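Local coordinates for protein putative enoyl-CoA hydratase/isomerase (Bordetella parapertussis, PDB 3ISA) that is a putative enoyl-CoA hydratase/isomerase of the crotonase family, which probably acts on acyl-CoA thioesters, though its own substrate is not established, at residues Thr21-Glu26 and Ala57-Asn62; Phe63-Asp68 and Arg108-Gly113. All coordinates share one frame; numbering follows the deposited sequence.

Interaction 1: Thr21-Glu26 and Ala57-Asn62; sequences TLSRPE and AGAGRN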
# COMPACT_ATOMS: atom_id res chain seq x y z
N THR D 21 21.07 0.60 -31.01
CA THR D 21 20.44 0.14 -32.23
C THR D 21 20.39 -1.39 -32.22
O THR D 21 21.43 -2.06 -32.29
CB THR D 21 21.17 0.67 -33.50
OG1 THR D 21 21.21 2.10 -33.47
CG2 THR D 21 20.47 0.19 -34.78
N LEU D 22 19.17 -1.94 -32.11
CA LEU D 22 18.96 -3.37 -32.25
C LEU D 22 19.35 -3.72 -33.68
O LEU D 22 18.87 -3.10 -34.62
CB LEU D 22 17.51 -3.76 -31.98
CG LEU D 22 17.11 -3.80 -30.49
CD1 LEU D 22 17.16 -2.42 -29.81
CD2 LEU D 22 15.71 -4.39 -30.34
N SER D 23 20.25 -4.70 -33.81
CA SER D 23 20.96 -4.92 -35.06
C SER D 23 20.92 -6.39 -35.47
O SER D 23 21.96 -7.03 -35.69
CB SER D 23 22.39 -4.40 -34.94
OG SER D 23 22.40 -2.99 -34.76
N ARG D 24 19.71 -6.93 -35.58
CA ARG D 24 19.52 -8.23 -36.18
C ARG D 24 18.50 -8.09 -37.32
O ARG D 24 17.41 -8.68 -37.27
CB ARG D 24 19.07 -9.26 -35.14
CG ARG D 24 20.01 -9.39 -33.93
CD ARG D 24 19.52 -10.46 -32.99
NE ARG D 24 19.73 -11.79 -33.55
CZ ARG D 24 18.89 -12.82 -33.43
NH1 ARG D 24 17.73 -12.67 -32.78
NH2 ARG D 24 19.20 -13.99 -33.96
N PRO D 25 18.84 -7.30 -38.36
CA PRO D 25 17.81 -6.94 -39.34
C PRO D 25 17.34 -8.09 -40.25
O PRO D 25 16.32 -7.95 -40.91
CB PRO D 25 18.47 -5.83 -40.15
CG PRO D 25 19.93 -6.15 -40.10
CD PRO D 25 20.15 -6.70 -38.70
N GLU D 26 18.05 -9.21 -40.27
CA GLU D 26 17.62 -10.40 -41.03
C GLU D 26 16.68 -11.28 -40.19
O GLU D 26 16.08 -12.22 -40.72
CB GLU D 26 18.82 -11.22 -41.52
CG GLU D 26 19.89 -10.42 -42.29
CD GLU D 26 19.31 -9.63 -43.47
OE1 GLU D 26 18.87 -10.28 -44.45
OE2 GLU D 26 19.30 -8.38 -43.42
N ALA D 57 16.48 2.22 -31.11
CA ALA D 57 16.06 2.15 -32.51
C ALA D 57 16.36 0.76 -33.06
O ALA D 57 17.07 -0.01 -32.44
CB ALA D 57 16.76 3.23 -33.34
N GLY D 58 15.79 0.44 -34.22
CA GLY D 58 16.06 -0.83 -34.86
C GLY D 58 16.62 -0.65 -36.25
O GLY D 58 16.14 0.20 -37.00
N ALA D 59 17.66 -1.42 -36.59
CA ALA D 59 18.21 -1.49 -37.95
C ALA D 59 17.25 -2.24 -38.88
O ALA D 59 16.49 -3.09 -38.44
CB ALA D 59 19.56 -2.21 -37.94
N GLY D 60 17.32 -1.98 -40.19
CA GLY D 60 16.48 -2.72 -41.12
C GLY D 60 15.04 -2.22 -41.17
O GLY D 60 14.81 -1.01 -41.07
N ARG D 61 14.09 -3.15 -41.28
CA ARG D 61 12.68 -2.85 -41.58
C ARG D 61 11.80 -2.54 -40.37
O ARG D 61 10.67 -2.03 -40.52
CB ARG D 61 12.07 -4.02 -42.37
CG ARG D 61 12.67 -4.24 -43.76
CD ARG D 61 12.21 -5.56 -44.39
NE ARG D 61 13.30 -6.52 -44.58
CZ ARG D 61 13.47 -7.64 -43.88
NH1 ARG D 61 12.61 -7.97 -42.91
NH2 ARG D 61 14.50 -8.44 -44.14
N ASN D 62 12.27 -2.87 -39.17
CA ASN D 62 11.46 -2.63 -37.96
C ASN D 62 12.26 -2.24 -36.71
O ASN D 62 13.49 -2.14 -36.76
CB ASN D 62 10.53 -3.83 -37.66
CG ASN D 62 11.24 -4.99 -36.96
OD1 ASN D 62 12.47 -5.10 -36.99
ND2 ASN D 62 10.46 -5.87 -36.32
O HOH W 1 15.18 -5.71 -41.98
O HOH W 2 13.96 -9.17 -41.05
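Thr21 pairs in parallel with Ala57 near the C-terminal ends of strands 17-22 and 53-58, joined through helix 33-48 as a beta-alpha-beta unit of the crotonase fold. Its CA-H contacts the carbonyl of Ala57 (Thr21 CA to Ala57 O, 3.4 Å). Thr21 CG2, anti to the backbone N, reaches past the strand end to Ala59, 4.1 Å from Ala59 CB. Leu22 makes both backbone bonds of the pair, its N giving to Ala57 O at 2.9 Å and its O taking Ala59 N almost straight (176° at the hydrogen). The Leu22 side chain turns to the other face of the sheet, where CD1 passes 3.6 Å from Ala57 O. Ser23 leaves the strand, and its OG donates back to Thr21 O from above the carbonyl plane. Pro25 returns to the partner loop, its CB 3.8 Å from Gly60 CA; Gly60, without a side chain and at positive phi, lets the Pro25 ring come this close. Pro25 O receives two water hydrogens. One water, 2.7 Å from Pro25 O, accepts from Arg61 N; the other has only a weak, doubtful bond from Arg61 NH1, in one of two modelled conformers of that side chain. The chemistry thus changes from direct backbone bonding at the strand ends to water-mediated bonding between the loops beyond, implying a hydrated outer end.

Interaction 2: Phe63-Asp68 and Arg108-Gly113; sequences FSAGFD and RNFGAG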
# COMPACT_ATOMS: atom_id res chain seq x y z
N PHE D 63 11.53 -2.04 -35.61
CA PHE D 63 12.11 -1.81 -34.29
C PHE D 63 12.48 -3.17 -33.65
O PHE D 63 13.67 -3.44 -33.43
CB PHE D 63 11.13 -0.98 -33.43
CG PHE D 63 11.60 -0.70 -32.02
CD1 PHE D 63 12.46 0.36 -31.76
CD2 PHE D 63 11.16 -1.51 -30.96
CE1 PHE D 63 12.89 0.61 -30.44
CE2 PHE D 63 11.59 -1.27 -29.66
CZ PHE D 63 12.45 -0.21 -29.40
N SER D 64 11.48 -4.01 -33.38
CA SER D 64 11.68 -5.39 -32.91
C SER D 64 10.41 -6.26 -32.99
O SER D 64 9.31 -5.83 -32.61
CB SER D 64 12.19 -5.42 -31.45
OG SER D 64 12.28 -6.75 -30.97
N ALA D 65 10.61 -7.50 -33.42
CA ALA D 65 9.58 -8.53 -33.40
C ALA D 65 9.48 -9.27 -32.07
O ALA D 65 8.74 -10.25 -31.96
CB ALA D 65 9.78 -9.51 -34.55
N GLY D 66 10.20 -8.80 -31.04
CA GLY D 66 10.09 -9.40 -29.71
C GLY D 66 10.85 -10.70 -29.58
O GLY D 66 11.82 -10.90 -30.27
N PHE D 67 10.39 -11.59 -28.70
CA PHE D 67 11.07 -12.86 -28.40
C PHE D 67 11.44 -13.64 -29.68
O PHE D 67 10.60 -13.84 -30.56
CB PHE D 67 10.16 -13.70 -27.51
CG PHE D 67 10.83 -14.90 -26.89
CD1 PHE D 67 11.44 -14.79 -25.64
CD2 PHE D 67 10.79 -16.15 -27.52
CE1 PHE D 67 12.04 -15.90 -25.04
CE2 PHE D 67 11.39 -17.28 -26.91
CZ PHE D 67 12.01 -17.14 -25.67
N ASP D 68 12.71 -14.01 -29.78
CA ASP D 68 13.18 -14.82 -30.90
C ASP D 68 12.75 -16.28 -30.72
O ASP D 68 13.32 -17.02 -29.90
CB ASP D 68 14.71 -14.71 -31.06
CG ASP D 68 15.19 -15.24 -32.42
OD1 ASP D 68 14.39 -15.95 -33.07
OD2 ASP D 68 16.34 -14.96 -32.83
N ARG D 108 6.72 -3.39 -38.65
CA ARG D 108 5.83 -4.25 -37.87
C ARG D 108 6.53 -4.76 -36.61
O ARG D 108 7.55 -5.45 -36.68
CB ARG D 108 5.36 -5.42 -38.73
CG ARG D 108 4.58 -5.01 -39.99
CD ARG D 108 4.34 -6.19 -40.92
NE ARG D 108 3.59 -7.27 -40.27
CZ ARG D 108 3.09 -8.34 -40.88
NH1 ARG D 108 3.24 -8.50 -42.19
NH2 ARG D 108 2.43 -9.25 -40.18
N ASN D 109 5.96 -4.42 -35.46
CA ASN D 109 6.58 -4.71 -34.18
C ASN D 109 5.69 -5.57 -33.30
O ASN D 109 4.47 -5.41 -33.30
CB ASN D 109 6.95 -3.40 -33.51
CG ASN D 109 7.77 -2.50 -34.44
OD1 ASN D 109 8.94 -2.81 -34.74
ND2 ASN D 109 7.16 -1.43 -34.95
N PHE D 110 6.31 -6.48 -32.55
CA PHE D 110 5.59 -7.54 -31.86
C PHE D 110 6.09 -7.77 -30.45
O PHE D 110 7.29 -7.68 -30.19
CB PHE D 110 5.72 -8.87 -32.62
CG PHE D 110 5.13 -8.85 -34.00
CD1 PHE D 110 3.77 -9.13 -34.18
CD2 PHE D 110 5.92 -8.58 -35.11
CE1 PHE D 110 3.21 -9.11 -35.45
CE2 PHE D 110 5.36 -8.57 -36.40
CZ PHE D 110 4.00 -8.84 -36.56
N GLY D 111 5.15 -8.10 -29.56
CA GLY D 111 5.47 -8.65 -28.23
C GLY D 111 6.43 -7.82 -27.39
O GLY D 111 6.24 -6.62 -27.23
N ALA D 112 7.49 -8.46 -26.90
CA ALA D 112 8.51 -7.79 -26.09
C ALA D 112 9.16 -6.59 -26.81
O ALA D 112 9.64 -5.67 -26.16
CB ALA D 112 9.55 -8.80 -25.63
N GLY D 113 9.16 -6.63 -28.14
CA GLY D 113 9.55 -5.47 -28.96
C GLY D 113 8.69 -4.24 -28.70
O GLY D 113 9.20 -3.13 -28.49
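Asn109 places CG anti to its own carbonyl carbon (chi1 -52°), which brings OD1 to the backbone of Phe63 and Ser64, while Phe63, with CG anti to its N (chi1 179°), sends its ring alongside to Gly113. Asn109 OD1 is gripped by two successive N-H groups: Phe63 N at 2.8 Å, in the amide plane, and Ser64 N at 3.1 Å, tilted from it. Asn109 ND2 bonds to His106 O, so both ends of the buried amide are used. The Phe63 ring turns its edge to Gly113 O, with CE2 3.2 Å away. Ser64 O then accepts from Phe110 N at 3.1 Å, on a lone pair, tying the loop to edge strand 108-110. Ser64 OG closes an ST turn by accepting from Gly66 N at 2.9 Å, and also bonds to Asn29 O. The loop after strand 53-58 and the start of helix 112-119 are where crotonases build their oxyanion hole from two backbone N-H groups. By family comparison these are probably those of Phe67 and Ala112, whose N atoms lie 4.6 Å apart, close enough to share a thioester oxygen. Glycines allow the two backbones to come close: Gly66 and Gly113 have no CB, and Gly66 CA comes 3.3 Å from Gly113 N, with Phe110 O and Ser64 O close by. Gly111 takes the N-cap position of the helix. On the flank of the loop, Ala65 CB meets Phe110 CD2 at 4.0 Å; a glycerol lies near the Phe110 side chain, and the Phe67 ring leads away to pack on helix 77-95.

Overall arrangement
From the N terminus, the chain leaves strand 17-22, runs through helix 33-48 and returns in strand 53-58, where interaction 1 closes this first loop. Interaction 2 opens at the very next residue, Phe63, and closes a longer loop, through helix 77-95 and strand 100-105, at strand 108-110 and the start of helix 112-119. The two are therefore in series, neither nested nor crossed. They still touch in space, with centres about 11 Å apart: Arg24 forms a salt bridge with Asp68, and Asn62 ND2 probably bonds to Arg108 O. Together they link the ends of the larger sheet's strands to the smaller sheet and its following helix.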